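Local structure of L-lysine 6-monooxygenase involved in desferrioxamine biosynthesis (5O8P) at residues G115-S127 / V137-W150. The protein probably catalyses the FAD- and NADPH-dependent N-hydroxylation of cadaverine in the biosynthesis of the siderophore desferrioxamine. Sequence-based numbering, arbitrary orientation.
Sequences GNLRWNTRVEYVS and VRSTDTVSGKQQEW. With FAD (flavin-adenine dinucleotide), chain C.
Two amides of one strand converge on Arg138 O: Glu124 N at 2.8 Å, nearly straight at 172°, and, weakly, Tyr125 N. With Glu124 and Tyr125 both facing Arg138, the antiparallel pairing of 121-127 with 137-141 is interrupted by a classic beta bulge, which shifts the register by one residue. Arg138 N in turn donates to Tyr125 O at 2.7 Å, completing the bulge; before it, Arg122 and Thr140 form a hydrogen-bonded pair, and Thr142 N reaches Asn120 O.

Val123 shows how a strand's outer edge can read a base. Its non-hydrogen-bonded pairing with Ser139 leaves its N and O directed outward, to the adenine of FAD: N donates to N1A and O accepts from N6A, both at 3.2 Å.

Around this backbone frame the side chains sort by face. Tyr125 CB lies over one face of the Arg138 guanidinium, 3.5 Å from NH2; with CG anti to the backbone N (chi1 -168°), the ring leads away from 137-150, its plane only 12° from that of the guanidinium. On the same face of the sheet, Arg122 lies alongside Thr140, and a salt bridge from its NE to Glu124 OE2 holds the guanidinium at the end of a chain bent at chi3. The face of Val123, Val126 and Val137 mixes apolar and small polar groups: Val123 CG1 meets Val137 CG1 at 3.8 Å, Thr121 CG2 abuts Ser139 CB, and Trp150 NE1 donates to Ser139 OG, which lies in the indole plane.

The hairpin 121-129/134-141 continues through strand 147-152 to strand 8-14, on which Val123, Val137 and Trp150 rest, while Thr121 and Val123 also touch strand 35-38 and Leu117 packs on helix 18-27.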
# COMPACT_ATOMS: atom_id res chain seq x y z
N GLY B 115 -27.36 -26.14 16.87
CA GLY B 115 -28.15 -26.92 17.81
C GLY B 115 -27.37 -27.49 18.99
O GLY B 115 -27.96 -27.79 20.02
N ASN B 116 -26.06 -27.66 18.84
CA ASN B 116 -25.26 -28.40 19.83
C ASN B 116 -24.71 -27.57 20.98
O ASN B 116 -23.87 -28.06 21.73
CB ASN B 116 -24.14 -29.20 19.15
CG ASN B 116 -23.32 -28.37 18.18
OD1 ASN B 116 -23.50 -27.16 18.06
ND2 ASN B 116 -22.41 -29.05 17.45
N LEU B 117 -25.18 -26.33 21.14
CA LEU B 117 -24.69 -25.45 22.22
C LEU B 117 -25.68 -25.39 23.37
O LEU B 117 -26.87 -25.33 23.13
CB LEU B 117 -24.45 -24.04 21.69
CG LEU B 117 -23.56 -23.94 20.44
CD1 LEU B 117 -23.37 -22.48 20.06
CD2 LEU B 117 -22.23 -24.66 20.68
N ARG B 118 -25.18 -25.41 24.61
CA ARG B 118 -25.99 -25.27 25.82
C ARG B 118 -25.46 -24.10 26.65
O ARG B 118 -24.45 -24.24 27.36
CB ARG B 118 -25.97 -26.56 26.65
CG ARG B 118 -27.35 -27.10 26.97
CD ARG B 118 -27.76 -28.27 26.10
NE ARG B 118 -27.89 -27.94 24.68
CZ ARG B 118 -28.34 -28.78 23.73
NH1 ARG B 118 -28.74 -30.02 24.03
NH2 ARG B 118 -28.39 -28.37 22.47
N TRP B 119 -26.12 -22.96 26.55
CA TRP B 119 -25.71 -21.77 27.31
C TRP B 119 -26.19 -21.83 28.76
O TRP B 119 -26.94 -22.72 29.13
CB TRP B 119 -26.22 -20.50 26.62
CG TRP B 119 -25.68 -20.34 25.24
CD1 TRP B 119 -26.35 -20.55 24.08
CD2 TRP B 119 -24.35 -19.97 24.89
NE1 TRP B 119 -25.51 -20.34 23.01
CE2 TRP B 119 -24.28 -19.98 23.48
CE3 TRP B 119 -23.20 -19.64 25.63
CZ2 TRP B 119 -23.11 -19.66 22.78
CZ3 TRP B 119 -22.04 -19.32 24.95
CH2 TRP B 119 -22.00 -19.33 23.54
N ASN B 120 -25.75 -20.87 29.58
CA ASN B 120 -26.15 -20.78 30.99
C ASN B 120 -25.90 -22.08 31.77
O ASN B 120 -26.71 -22.50 32.56
CB ASN B 120 -27.62 -20.32 31.11
CG ASN B 120 -27.83 -18.91 30.57
OD1 ASN B 120 -28.62 -18.70 29.65
ND2 ASN B 120 -27.11 -17.93 31.14
N THR B 121 -24.74 -22.67 31.56
CA THR B 121 -24.38 -23.97 32.12
C THR B 121 -22.94 -23.94 32.64
O THR B 121 -21.99 -24.11 31.89
CB THR B 121 -24.51 -25.05 31.02
OG1 THR B 121 -25.75 -24.86 30.33
CG2 THR B 121 -24.46 -26.44 31.58
N ARG B 122 -22.79 -23.68 33.94
CA ARG B 122 -21.48 -23.60 34.57
C ARG B 122 -21.09 -25.00 35.01
O ARG B 122 -21.76 -25.61 35.84
CB ARG B 122 -21.49 -22.64 35.76
CG ARG B 122 -20.16 -22.45 36.48
CD ARG B 122 -20.19 -21.30 37.46
NE ARG B 122 -21.12 -21.57 38.57
CZ ARG B 122 -22.30 -20.97 38.80
NH1 ARG B 122 -22.76 -19.99 38.01
NH2 ARG B 122 -23.03 -21.33 39.84
N VAL B 123 -20.01 -25.52 34.45
CA VAL B 123 -19.44 -26.80 34.88
C VAL B 123 -18.73 -26.57 36.20
O VAL B 123 -17.92 -25.65 36.30
CB VAL B 123 -18.47 -27.35 33.83
CG1 VAL B 123 -17.70 -28.55 34.38
CG2 VAL B 123 -19.23 -27.71 32.56
N GLU B 124 -19.06 -27.41 37.19
CA GLU B 124 -18.54 -27.25 38.56
C GLU B 124 -17.56 -28.34 38.97
O GLU B 124 -16.64 -28.07 39.74
CB GLU B 124 -19.69 -27.16 39.59
CG GLU B 124 -20.69 -26.07 39.25
CD GLU B 124 -20.97 -25.04 40.34
OE1 GLU B 124 -20.83 -25.39 41.54
OE2 GLU B 124 -21.36 -23.90 39.97
N TYR B 125 -17.75 -29.56 38.47
CA TYR B 125 -16.88 -30.68 38.80
C TYR B 125 -16.89 -31.70 37.65
O TYR B 125 -17.91 -31.88 36.98
CB TYR B 125 -17.34 -31.32 40.11
CG TYR B 125 -16.38 -32.32 40.73
CD1 TYR B 125 -15.16 -31.90 41.29
CD2 TYR B 125 -16.70 -33.70 40.80
CE1 TYR B 125 -14.29 -32.82 41.89
CE2 TYR B 125 -15.84 -34.62 41.39
CZ TYR B 125 -14.64 -34.18 41.93
OH TYR B 125 -13.79 -35.10 42.51
N VAL B 126 -15.75 -32.33 37.43
CA VAL B 126 -15.62 -33.41 36.46
C VAL B 126 -14.91 -34.57 37.14
O VAL B 126 -14.01 -34.36 37.94
CB VAL B 126 -14.81 -32.99 35.21
CG1 VAL B 126 -14.73 -34.12 34.21
CG2 VAL B 126 -15.42 -31.76 34.56
N SER B 127 -15.32 -35.79 36.82
CA SER B 127 -14.73 -36.99 37.41
C SER B 127 -14.80 -38.15 36.43
O SER B 127 -15.62 -38.12 35.50
CB SER B 127 -15.44 -37.34 38.71
OG SER B 127 -16.85 -37.37 38.52
N VAL B 137 -19.62 -35.06 34.03
CA VAL B 137 -19.46 -33.59 34.11
C VAL B 137 -20.66 -33.00 34.85
O VAL B 137 -21.77 -33.04 34.33
CB VAL B 137 -19.42 -32.98 32.69
CG1 VAL B 137 -19.40 -31.46 32.73
CG2 VAL B 137 -18.23 -33.52 31.92
N ARG B 138 -20.43 -32.45 36.04
CA ARG B 138 -21.52 -31.88 36.85
C ARG B 138 -21.64 -30.37 36.58
O ARG B 138 -20.72 -29.60 36.86
CB ARG B 138 -21.30 -32.15 38.34
CG ARG B 138 -22.59 -32.21 39.16
CD ARG B 138 -22.35 -32.55 40.64
NE ARG B 138 -21.51 -31.53 41.28
CZ ARG B 138 -20.43 -31.73 42.06
NH1 ARG B 138 -20.01 -32.96 42.37
NH2 ARG B 138 -19.77 -30.68 42.54
N SER B 139 -22.79 -29.98 36.02
CA SER B 139 -23.09 -28.59 35.72
C SER B 139 -24.10 -27.98 36.69
O SER B 139 -24.75 -28.69 37.46
CB SER B 139 -23.66 -28.48 34.30
OG SER B 139 -25.06 -28.66 34.27
N THR B 140 -24.21 -26.66 36.61
CA THR B 140 -25.20 -25.89 37.38
C THR B 140 -25.79 -24.86 36.43
O THR B 140 -25.04 -24.10 35.83
CB THR B 140 -24.54 -25.18 38.58
OG1 THR B 140 -24.17 -26.13 39.59
CG2 THR B 140 -25.46 -24.15 39.21
N ASP B 141 -27.11 -24.84 36.28
CA ASP B 141 -27.77 -23.81 35.46
C ASP B 141 -27.66 -22.45 36.14
O ASP B 141 -28.09 -22.29 37.28
CB ASP B 141 -29.23 -24.17 35.18
CG ASP B 141 -29.89 -23.19 34.20
OD1 ASP B 141 -29.76 -23.36 32.97
OD2 ASP B 141 -30.55 -22.25 34.68
N THR B 142 -27.07 -21.47 35.45
CA THR B 142 -26.79 -20.17 36.02
C THR B 142 -28.04 -19.39 36.40
O THR B 142 -28.04 -18.66 37.38
CB THR B 142 -25.98 -19.28 35.05
OG1 THR B 142 -24.83 -19.98 34.56
CG2 THR B 142 -25.54 -17.97 35.73
N VAL B 143 -29.10 -19.52 35.61
CA VAL B 143 -30.34 -18.76 35.84
C VAL B 143 -31.18 -19.40 36.96
O VAL B 143 -31.70 -18.68 37.81
CB VAL B 143 -31.16 -18.56 34.52
CG1 VAL B 143 -32.61 -18.14 34.78
CG2 VAL B 143 -30.47 -17.55 33.61
N SER B 144 -31.30 -20.73 36.95
CA SER B 144 -32.20 -21.46 37.86
C SER B 144 -31.53 -22.22 39.02
O SER B 144 -32.21 -22.67 39.92
CB SER B 144 -33.03 -22.46 37.06
OG SER B 144 -32.31 -23.66 36.82
N GLY B 145 -30.22 -22.41 38.97
CA GLY B 145 -29.50 -23.18 40.00
C GLY B 145 -29.53 -24.70 39.84
O GLY B 145 -28.85 -25.41 40.60
N LYS B 146 -30.31 -25.19 38.88
CA LYS B 146 -30.55 -26.63 38.69
C LYS B 146 -29.27 -27.42 38.40
O LYS B 146 -28.48 -27.01 37.56
CB LYS B 146 -31.52 -26.83 37.53
CG LYS B 146 -31.84 -28.28 37.21
CD LYS B 146 -32.99 -28.39 36.23
CE LYS B 146 -33.41 -29.84 36.07
NZ LYS B 146 -34.32 -30.03 34.91
N GLN B 147 -29.07 -28.53 39.10
CA GLN B 147 -27.95 -29.43 38.86
C GLN B 147 -28.28 -30.37 37.71
O GLN B 147 -29.42 -30.81 37.57
CB GLN B 147 -27.65 -30.26 40.12
CG GLN B 147 -27.33 -29.44 41.37
CD GLN B 147 -26.06 -28.63 41.24
OE1 GLN B 147 -25.01 -29.18 40.88
NE2 GLN B 147 -26.13 -27.34 41.54
N GLN B 148 -27.29 -30.65 36.87
CA GLN B 148 -27.40 -31.70 35.84
C GLN B 148 -26.05 -32.38 35.70
O GLN B 148 -25.02 -31.77 35.97
CB GLN B 148 -27.85 -31.14 34.48
CG GLN B 148 -28.34 -29.70 34.49
CD GLN B 148 -28.79 -29.22 33.12
OE1 GLN B 148 -29.29 -30.01 32.29
NE2 GLN B 148 -28.63 -27.91 32.88
N GLU B 149 -26.07 -33.65 35.32
CA GLU B 149 -24.86 -34.42 35.04
C GLU B 149 -24.86 -34.87 33.59
O GLU B 149 -25.88 -35.31 33.07
CB GLU B 149 -24.71 -35.61 35.99
CG GLU B 149 -24.14 -35.19 37.34
CD GLU B 149 -23.94 -36.32 38.34
OE1 GLU B 149 -24.22 -37.51 38.01
OE2 GLU B 149 -23.47 -35.97 39.46
N TRP B 150 -23.72 -34.69 32.94
CA TRP B 150 -23.55 -35.02 31.55
C TRP B 150 -22.52 -36.12 31.50
O TRP B 150 -21.49 -36.05 32.19
CB TRP B 150 -23.07 -33.80 30.78
CG TRP B 150 -23.91 -32.59 30.97
CD1 TRP B 150 -23.91 -31.74 32.04
CD2 TRP B 150 -24.87 -32.06 30.06
NE1 TRP B 150 -24.81 -30.73 31.84
CE2 TRP B 150 -25.42 -30.90 30.63
CE3 TRP B 150 -25.33 -32.47 28.80
CZ2 TRP B 150 -26.40 -30.14 30.00
CZ3 TRP B 150 -26.29 -31.72 28.16
CH2 TRP B 150 -26.82 -30.56 28.76
PA FAD C . -12.73 -17.51 25.32
O1A FAD C . -13.45 -16.23 24.94
O2A FAD C . -11.78 -17.50 26.49
O5B FAD C . -13.90 -18.59 25.56
C5B FAD C . -14.05 -19.31 26.79
C4B FAD C . -15.50 -19.51 27.19
O4B FAD C . -15.59 -20.57 28.15
C3B FAD C . -16.10 -18.27 27.86
O3B FAD C . -17.39 -18.01 27.27
C2B FAD C . -16.17 -18.63 29.34
O2B FAD C . -17.25 -18.03 30.05
C1B FAD C . -16.34 -20.14 29.30
N9A FAD C . -15.98 -20.88 30.54
C8A FAD C . -14.86 -20.81 31.27
N7A FAD C . -14.93 -21.66 32.34
C5A FAD C . -16.12 -22.29 32.29
C6A FAD C . -16.86 -23.30 33.09
N6A FAD C . -16.32 -23.85 34.20
N1A FAD C . -18.10 -23.68 32.66
C2A FAD C . -18.67 -23.15 31.55
N3A FAD C . -18.06 -22.23 30.79
C4A FAD C . -16.81 -21.77 31.09
N1 FAD C . -6.50 -13.98 17.97
C2 FAD C . -6.49 -13.93 16.61
O2 FAD C . -6.06 -14.92 15.99
N3 FAD C . -6.95 -12.86 15.93
C4 FAD C . -7.43 -11.77 16.55
O4 FAD C . -7.84 -10.79 15.89
C4X FAD C . -7.47 -11.74 18.03
N5 FAD C . -7.94 -10.67 18.71
C5X FAD C . -7.96 -10.68 20.07
C6 FAD C . -8.46 -9.55 20.72
C7 FAD C . -8.51 -9.49 22.11
C7M FAD C . -9.05 -8.26 22.79
C8 FAD C . -8.02 -10.65 22.91
C8M FAD C . -8.07 -10.60 24.41
C9 FAD C . -7.52 -11.78 22.27
C9A FAD C . -7.46 -11.86 20.86
N10 FAD C . -6.96 -13.01 20.16
C10 FAD C . -6.95 -12.95 18.73
C1' FAD C . -6.45 -14.24 20.82
C2' FAD C . -7.53 -15.33 20.96
O2' FAD C . -8.24 -15.50 19.71
C3' FAD C . -8.54 -15.08 22.09
O3' FAD C . -7.86 -15.02 23.36
C4' FAD C . -9.64 -16.14 22.18
O4' FAD C . -10.81 -15.57 22.78
C5' FAD C . -9.22 -17.37 22.98
O5' FAD C . -10.03 -18.48 22.59
P FAD C . -10.95 -19.23 23.66
O1P FAD C . -11.73 -20.31 22.93
O2P FAD C . -10.00 -19.61 24.76
O3P FAD C . -11.94 -17.98 23.98